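Local coordinates for 231aa long hypothetical protein-L-isoaspartate O-methyltransferase (Sulfolobus tokodaii, PDB 1VBF) that probably repairs or marks damaged proteins by transferring a methyl group from S-adenosyl-L-methionine to L-isoaspartyl residues, at residues D67-Q72 against Y135-V140; G158-L163 against K175-G180. One frame throughout, in Å; residues are numbered along the deposited sequence.

From the N terminus, the chain leaves helix 56-65 and enters the loop 67-72 that leads to strand 73-77. Interaction 1 sets this loop against strand 135-140, closing a 62-residue excursion through strands 73-77, 94-99 and 118-122 and the helices between them. Interaction 2 opens afterwards: 158-163 pairs with 175-180 across only 11 intervening residues, closing a beta hairpin. The two contacts therefore follow in series, neither nesting nor crossing. They meet in one sheet, where strands 135-140 and 159-165 are parallel neighbours, probably hydrogen-bonded from V138 and V140 to I162. Together they join the loop before strand 73-77 to the hairpin toward the sheet's 184-191 side.

Interaction 1: residues D67-Q72 against Y135-V140; sequences DLHKGQ and YDRVVV
Charge pairing gathers on R137, whose side chain bends at chi2 and chi3 to bring its guanidinium to the start of the loop. There NH1 donates to D67 OD2 at 3.0 Å in a salt bridge, and also to L66 O, just past the end of helix 56-65; NH1 is crowded in the model, so its exact place is less sure. D67 presents its carboxylate with CG anti to the backbone N (chi1 -177°). R137 NE donates back to D136 O at 3.0 Å, with the oxygen in the guanidinium plane, which restricts rotation of the group.

Q72 packs against one face of R137. Its NE2 sits 3.3 Å above the guanidinium, over its centre, with the amide turned 71° from that plane; both are donors, so this is contact without a hydrogen bond. The extended Q72 side chain is held by H69 N, 2.8 Å from Q72 OE1, a bond spanning the type II turn H69-Q72, in which G71 has positive phi.

Apolar contact is slight. Q72 CB meets D136 CB at 3.7 Å, and L68 CD2 lies 4.1 Å from R137 CG as the two side chains pass in opposite directions. D136 OD2 faces the Q72 backbone but is bound by K73 N and K156 NZ.

The contact lies where two central strands of the Rossmann-like methyltransferase sheet begin: the turn after helix 56-65 feeds strand 73-77, and D136 and R137 lie near the start of 135-140, its parallel neighbour. The other flank of 135-140 is strand 159-165, with I160 touching R137.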
ATOM      1  N   ASP B  67      17.101  34.869  10.056  1.00 36.93           N
ATOM      2  CA  ASP B  67      17.272  36.241  10.516  1.00 36.58           C
ATOM      3  C   ASP B  67      18.694  36.428  11.039  1.00 36.47           C
ATOM      4  O   ASP B  67      18.934  36.637  12.223  1.00 35.77           O
ATOM      5  CB  ASP B  67      16.217  36.560  11.588  1.00 38.81           C
ATOM      6  CG  ASP B  67      16.280  38.015  12.090  1.00 44.23           C
ATOM      7  OD1 ASP B  67      16.409  38.956  11.262  1.00 45.40           O
ATOM      8  OD2 ASP B  67      16.178  38.220  13.327  1.00 47.04           O
ATOM      9  N   LEU B  68      19.645  36.355  10.123  1.00 37.10           N
ATOM     10  CA  LEU B  68      21.038  36.503  10.467  1.00 38.06           C
ATOM     11  C   LEU B  68      21.528  37.947  10.381  1.00 42.76           C
ATOM     12  O   LEU B  68      21.241  38.649   9.413  1.00 42.94           O
ATOM     13  CB  LEU B  68      21.862  35.633   9.535  1.00 34.19           C
ATOM     14  CG  LEU B  68      21.661  34.121   9.636  1.00 32.20           C
ATOM     15  CD1 LEU B  68      22.361  33.416   8.460  1.00 26.49           C
ATOM     16  CD2 LEU B  68      22.192  33.642  10.989  1.00 28.00           C
ATOM     17  N   HIS B  69      22.254  38.401  11.403  1.00 48.00           N
ATOM     18  CA  HIS B  69      22.830  39.746  11.397  1.00 52.09           C
ATOM     19  C   HIS B  69      24.151  39.848  12.184  1.00 52.53           C
ATOM     20  O   HIS B  69      24.578  38.888  12.828  1.00 52.97           O
ATOM     21  CB  HIS B  69      21.804  40.806  11.863  1.00 55.30           C
ATOM     22  CG  HIS B  69      21.151  40.514  13.179  1.00 61.14           C
ATOM     23  ND1 HIS B  69      21.820  40.599  14.378  1.00 64.95           N
ATOM     24  CD2 HIS B  69      19.874  40.165  13.482  1.00 64.36           C
ATOM     25  CE1 HIS B  69      20.987  40.314  15.373  1.00 65.52           C
ATOM     26  NE2 HIS B  69      19.803  40.049  14.853  1.00 67.21           N
ATOM     27  N   LYS B  70      24.810  41.003  12.090  1.00 53.05           N
ATOM     28  CA  LYS B  70      26.087  41.269  12.766  1.00 51.91           C
ATOM     29  C   LYS B  70      26.124  40.812  14.206  1.00 48.75           C
ATOM     30  O   LYS B  70      25.131  40.884  14.917  1.00 47.23           O
ATOM     31  CB  LYS B  70      26.396  42.769  12.806  1.00 56.36           C
ATOM     32  CG  LYS B  70      26.289  43.547  11.507  1.00 63.22           C
ATOM     33  CD  LYS B  70      26.359  45.058  11.793  1.00 66.46           C
ATOM     34  CE  LYS B  70      26.151  45.899  10.528  1.00 69.39           C
ATOM     35  NZ  LYS B  70      26.138  47.370  10.824  1.00 70.69           N
ATOM     36  N   GLY B  71      27.299  40.374  14.630  1.00 46.83           N
ATOM     37  CA  GLY B  71      27.498  39.973  16.005  1.00 45.15           C
ATOM     38  C   GLY B  71      26.707  38.854  16.640  1.00 44.66           C
ATOM     39  O   GLY B  71      26.535  38.856  17.851  1.00 43.34           O
ATOM     40  N   GLN B  72      26.214  37.903  15.858  1.00 44.47           N
ATOM     41  CA  GLN B  72      25.493  36.797  16.467  1.00 44.06           C
ATOM     42  C   GLN B  72      26.437  35.591  16.571  1.00 44.46           C
ATOM     43  O   GLN B  72      27.489  35.537  15.920  1.00 43.69           O
ATOM     44  CB  GLN B  72      24.275  36.389  15.634  1.00 43.64           C
ATOM     45  CG  GLN B  72      23.252  37.467  15.397  1.00 43.95           C
ATOM     46  CD  GLN B  72      22.062  36.978  14.574  1.00 41.69           C
ATOM     47  OE1 GLN B  72      22.220  36.492  13.447  1.00 40.58           O
ATOM     48  NE2 GLN B  72      20.872  37.115  15.132  1.00 38.28           N
ATOM     49  N   TYR B 135      23.701  30.465  22.078  1.00 37.33           N
ATOM     50  CA  TYR B 135      23.684  30.728  20.639  1.00 35.23           C
ATOM     51  C   TYR B 135      22.513  31.635  20.311  1.00 34.94           C
ATOM     52  O   TYR B 135      21.503  31.653  21.022  1.00 33.37           O
ATOM     53  CB  TYR B 135      23.549  29.445  19.816  1.00 34.85           C
ATOM     54  CG  TYR B 135      24.706  28.500  19.950  1.00 34.03           C
ATOM     55  CD1 TYR B 135      24.612  27.356  20.732  1.00 32.90           C
ATOM     56  CD2 TYR B 135      25.924  28.784  19.354  1.00 35.72           C
ATOM     57  CE1 TYR B 135      25.705  26.524  20.917  1.00 33.60           C
ATOM     58  CE2 TYR B 135      27.025  27.957  19.538  1.00 35.00           C
ATOM     59  CZ  TYR B 135      26.908  26.828  20.313  1.00 33.31           C
ATOM     60  OH  TYR B 135      27.993  25.997  20.425  1.00 35.08           O
ATOM     61  N   ASP B 136      22.653  32.401  19.237  1.00 34.53           N
ATOM     62  CA  ASP B 136      21.589  33.296  18.803  1.00 35.05           C
ATOM     63  C   ASP B 136      20.686  32.561  17.829  1.00 33.81           C
ATOM     64  O   ASP B 136      19.477  32.752  17.828  1.00 34.61           O
ATOM     65  CB  ASP B 136      22.176  34.533  18.111  1.00 37.14           C
ATOM     66  CG  ASP B 136      22.846  35.487  19.092  1.00 38.47           C
ATOM     67  OD1 ASP B 136      22.109  36.295  19.715  1.00 34.88           O
ATOM     68  OD2 ASP B 136      24.098  35.409  19.243  1.00 38.73           O
ATOM     69  N   ARG B 137      21.287  31.695  17.027  1.00 31.98           N
ATOM     70  CA  ARG B 137      20.567  30.958  16.013  1.00 29.76           C
ATOM     71  C   ARG B 137      21.128  29.550  15.890  1.00 30.49           C
ATOM     72  O   ARG B 137      22.287  29.296  16.244  1.00 30.41           O
ATOM     73  CB  ARG B 137      20.746  31.655  14.658  1.00 27.95           C
ATOM     74  CG  ARG B 137      20.453  33.143  14.623  1.00 27.70           C
ATOM     75  CD  ARG B 137      18.977  33.413  14.552  1.00 28.36           C
ATOM     76  NE  ARG B 137      18.564  34.399  15.538  1.00 30.14           N
ATOM     77  CZ  ARG B 137      17.998  35.551  15.226  1.00 28.67           C
ATOM     78  NH1 ARG B 137      17.795  35.825  13.954  1.00 29.15           N
ATOM     79  NH2 ARG B 137      17.626  36.405  16.173  1.00 27.11           N
ATOM     80  N   VAL B 138      20.300  28.649  15.357  1.00 30.00           N
ATOM     81  CA  VAL B 138      20.689  27.275  15.102  1.00 27.50           C
ATOM     82  C   VAL B 138      20.010  26.783  13.821  1.00 29.28           C
ATOM     83  O   VAL B 138      18.814  26.996  13.624  1.00 30.83           O
ATOM     84  CB  VAL B 138      20.276  26.343  16.235  1.00 25.58           C
ATOM     85  CG1 VAL B 138      20.651  24.933  15.860  1.00 22.35           C
ATOM     86  CG2 VAL B 138      20.932  26.754  17.529  1.00 22.45           C
ATOM     87  N   VAL B 139      20.772  26.143  12.941  1.00 29.40           N
ATOM     88  CA  VAL B 139      20.229  25.598  11.702  1.00 29.11           C
ATOM     89  C   VAL B 139      20.596  24.135  11.682  1.00 29.33           C
ATOM     90  O   VAL B 139      21.736  23.792  11.979  1.00 31.52           O
ATOM     91  CB  VAL B 139      20.901  26.161  10.464  1.00 29.96           C
ATOM     92  CG1 VAL B 139      19.932  26.125   9.277  1.00 29.62           C
ATOM     93  CG2 VAL B 139      21.425  27.513  10.751  1.00 31.34           C
ATOM     94  N   VAL B 140      19.665  23.265  11.312  1.00 28.40           N
ATOM     95  CA  VAL B 140      19.979  21.837  11.256  1.00 25.87           C
ATOM     96  C   VAL B 140      19.731  21.427   9.821  1.00 23.84           C
ATOM     97  O   VAL B 140      18.732  21.820   9.274  1.00 25.25           O
ATOM     98  CB  VAL B 140      19.075  21.053  12.237  1.00 23.96           C
ATOM     99  CG1 VAL B 140      19.626  19.639  12.459  1.00 20.57           C
ATOM    100  CG2 VAL B 140      18.990  21.815  13.553  1.00 16.38           C
TER

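Interaction 2: residues G158-L163 against K175-G180; sequences GGIMIL and KVIKKG
M161 O is held by one hydrogen bond and one weaker CA-H...O contact: V176 N donates to it in a nearly straight bond (175° at the hydrogen) lying almost along the C=O axis, and K175 CA approaches M161 O to 3.4 Å. V176 O is held likewise, by M161 N at 2.7 Å in the carbonyl plane, while I160 CA makes the weaker CA-H...O contact, 3.2 Å from V176 O. Beyond this hydrogen-bonded pair, K178 N reaches G159 O at 3.0 Å, just past the end of strand 175-177.

The short strands run antiparallel at 157°, with I160-I177 and I162-K175 as non-hydrogen-bonded pairs. They belong to the hairpin of the fifth and sixth strands of a class I methyltransferase sheet. Its order, 3-2-1-4-5-6-7, departs from the usual 3-2-1-4-5-7-6, a switch known for isoaspartyl methyltransferases.

One face carries I160, I162, K175 and I177. I160 and I177 stand side by side, pointing the same way, CG1 to CG1 at 4.0 Å. Fully extended from chi1 -179°, K175 crosses I160 and I162 obliquely, its CG 4.1 Å from I160 CG2, and sends NZ on to E65 O.

On the other face M161, a selenomethionine, and V176 meet only near the backbone, CB to CB at 4.2 Å. The rest of M161 runs out extended toward P151 and the valines V138 and V140. L163 CD1 comes to 4.4 Å from V176 CG2. K178 NZ leaves the strands for the carbonyls of L155 and Y152, with a cation-pi contact to the Y152 ring.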
ATOM      1  N   GLY B 158      15.457  34.516  23.340  1.00 43.27           N
ATOM      2  CA  GLY B 158      14.592  34.798  22.212  1.00 40.58           C
ATOM      3  C   GLY B 158      15.138  34.248  20.919  1.00 39.38           C
ATOM      4  O   GLY B 158      14.664  34.614  19.845  1.00 39.86           O
ATOM      5  N   GLY B 159      16.135  33.370  21.029  1.00 37.91           N
ATOM      6  CA  GLY B 159      16.771  32.792  19.861  1.00 37.02           C
ATOM      7  C   GLY B 159      15.827  32.181  18.853  1.00 37.20           C
ATOM      8  O   GLY B 159      14.663  31.972  19.133  1.00 38.22           O
ATOM      9  N   ILE B 160      16.340  31.883  17.668  1.00 38.00           N
ATOM     10  CA  ILE B 160      15.529  31.286  16.617  1.00 36.95           C
ATOM     11  C   ILE B 160      16.230  30.065  16.111  1.00 37.66           C
ATOM     12  O   ILE B 160      17.436  30.107  15.882  1.00 38.47           O
ATOM     13  CB  ILE B 160      15.362  32.250  15.428  1.00 36.18           C
ATOM     14  CG1 ILE B 160      14.481  33.419  15.855  1.00 34.15           C
ATOM     15  CG2 ILE B 160      14.825  31.506  14.179  1.00 32.10           C
ATOM     16  CD1 ILE B 160      14.354  34.464  14.785  1.00 32.43           C
HETATM   17  N   MSE B 161      15.478  28.977  15.950  1.00 38.84           N
HETATM   18  CA  MSE B 161      16.036  27.740  15.409  1.00 40.61           C
HETATM   19  C   MSE B 161      15.211  27.238  14.232  1.00 38.54           C
HETATM   20  O   MSE B 161      13.983  27.321  14.244  1.00 39.33           O
HETATM   21  CB  MSE B 161      16.106  26.638  16.464  1.00 44.33           C
HETATM   22  CG  MSE B 161      16.616  25.297  15.907  1.00 50.80           C
HETATM   23 SE   MSE B 161      16.761  23.869  17.259  1.00 63.68          SE
HETATM   24  CE  MSE B 161      18.156  22.853  16.443  1.00 58.58           C
ATOM     25  N   ILE B 162      15.892  26.735  13.210  1.00 34.88           N
ATOM     26  CA  ILE B 162      15.224  26.182  12.049  1.00 31.79           C
ATOM     27  C   ILE B 162      15.711  24.754  11.826  1.00 31.64           C
ATOM     28  O   ILE B 162      16.916  24.515  11.761  1.00 32.34           O
ATOM     29  CB  ILE B 162      15.482  27.058  10.794  1.00 31.24           C
ATOM     30  CG1 ILE B 162      14.666  28.345  10.923  1.00 32.04           C
ATOM     31  CG2 ILE B 162      15.098  26.315   9.485  1.00 28.61           C
ATOM     32  CD1 ILE B 162      14.777  29.288   9.760  1.00 30.69           C
ATOM     33  N   LEU B 163      14.778  23.802  11.750  1.00 29.52           N
ATOM     34  CA  LEU B 163      15.123  22.402  11.499  1.00 30.56           C
ATOM     35  C   LEU B 163      13.965  21.619  10.952  1.00 32.21           C
ATOM     36  O   LEU B 163      12.817  21.995  11.166  1.00 34.91           O
ATOM     37  CB  LEU B 163      15.574  21.673  12.763  1.00 28.85           C
ATOM     38  CG  LEU B 163      14.808  21.704  14.100  1.00 29.66           C
ATOM     39  CD1 LEU B 163      13.365  22.136  13.983  1.00 29.79           C
ATOM     40  CD2 LEU B 163      14.907  20.330  14.707  1.00 30.27           C
ATOM     41  N   LYS B 175      10.357  26.655  12.106  1.00 36.26           N
ATOM     42  CA  LYS B 175      11.057  27.827  12.599  1.00 36.73           C
ATOM     43  C   LYS B 175      10.637  27.947  14.074  1.00 36.49           C
ATOM     44  O   LYS B 175       9.481  28.238  14.402  1.00 34.84           O
ATOM     45  CB  LYS B 175      10.653  29.072  11.804  1.00 37.63           C
ATOM     46  CG  LYS B 175      11.369  30.336  12.246  1.00 38.64           C
ATOM     47  CD  LYS B 175      10.940  31.517  11.409  1.00 39.53           C
ATOM     48  CE  LYS B 175      11.588  32.789  11.896  1.00 39.05           C
ATOM     49  NZ  LYS B 175      11.445  33.847  10.875  1.00 42.12           N
ATOM     50  N   VAL B 176      11.591  27.719  14.960  1.00 35.52           N
ATOM     51  CA  VAL B 176      11.330  27.728  16.387  1.00 35.38           C
ATOM     52  C   VAL B 176      11.869  28.951  17.095  1.00 36.16           C
ATOM     53  O   VAL B 176      13.053  29.247  16.990  1.00 38.84           O
ATOM     54  CB  VAL B 176      11.966  26.491  17.026  1.00 33.79           C
ATOM     55  CG1 VAL B 176      11.671  26.441  18.496  1.00 35.70           C
ATOM     56  CG2 VAL B 176      11.473  25.268  16.336  1.00 34.99           C
ATOM     57  N   ILE B 177      11.016  29.668  17.815  1.00 36.35           N
ATOM     58  CA  ILE B 177      11.498  30.826  18.558  1.00 37.72           C
ATOM     59  C   ILE B 177      11.459  30.468  20.030  1.00 38.54           C
ATOM     60  O   ILE B 177      10.398  30.225  20.584  1.00 39.42           O
ATOM     61  CB  ILE B 177      10.630  32.070  18.345  1.00 36.85           C
ATOM     62  CG1 ILE B 177      10.688  32.512  16.882  1.00 35.83           C
ATOM     63  CG2 ILE B 177      11.124  33.178  19.239  1.00 32.87           C
ATOM     64  CD1 ILE B 177       9.844  33.715  16.615  1.00 33.84           C
ATOM     65  N   LYS B 178      12.611  30.437  20.672  1.00 40.40           N
ATOM     66  CA  LYS B 178      12.633  30.055  22.063  1.00 43.95           C
ATOM     67  C   LYS B 178      11.817  30.934  23.002  1.00 47.64           C
ATOM     68  O   LYS B 178      11.795  32.164  22.878  1.00 48.80           O
ATOM     69  CB  LYS B 178      14.068  29.959  22.556  1.00 41.84           C
ATOM     70  CG  LYS B 178      14.189  29.281  23.896  1.00 41.95           C
ATOM     71  CD  LYS B 178      15.626  28.962  24.160  1.00 45.29           C
ATOM     72  CE  LYS B 178      15.843  28.270  25.490  1.00 44.25           C
ATOM     73  NZ  LYS B 178      17.310  28.018  25.670  1.00 43.10           N
ATOM     74  N   LYS B 179      11.133  30.272  23.934  1.00 50.96           N
ATOM     75  CA  LYS B 179      10.316  30.925  24.950  1.00 53.37           C
ATOM     76  C   LYS B 179      10.067  29.924  26.086  1.00 53.81           C
ATOM     77  O   LYS B 179       8.957  29.417  26.234  1.00 54.40           O
ATOM     78  CB  LYS B 179       8.981  31.380  24.361  1.00 55.27           C
ATOM     79  CG  LYS B 179       8.161  32.159  25.364  1.00 59.64           C
ATOM     80  CD  LYS B 179       6.672  32.043  25.129  1.00 63.61           C
ATOM     81  CE  LYS B 179       5.909  32.712  26.271  1.00 65.87           C
ATOM     82  NZ  LYS B 179       4.454  32.392  26.242  1.00 69.06           N
ATOM     83  N   GLY B 180      11.096  29.645  26.883  1.00 54.15           N
ATOM     84  CA  GLY B 180      10.946  28.682  27.958  1.00 55.14           C
ATOM     85  C   GLY B 180      10.621  27.337  27.332  1.00 56.77           C
ATOM     86  O   GLY B 180      11.281  26.930  26.372  1.00 57.66           O
TER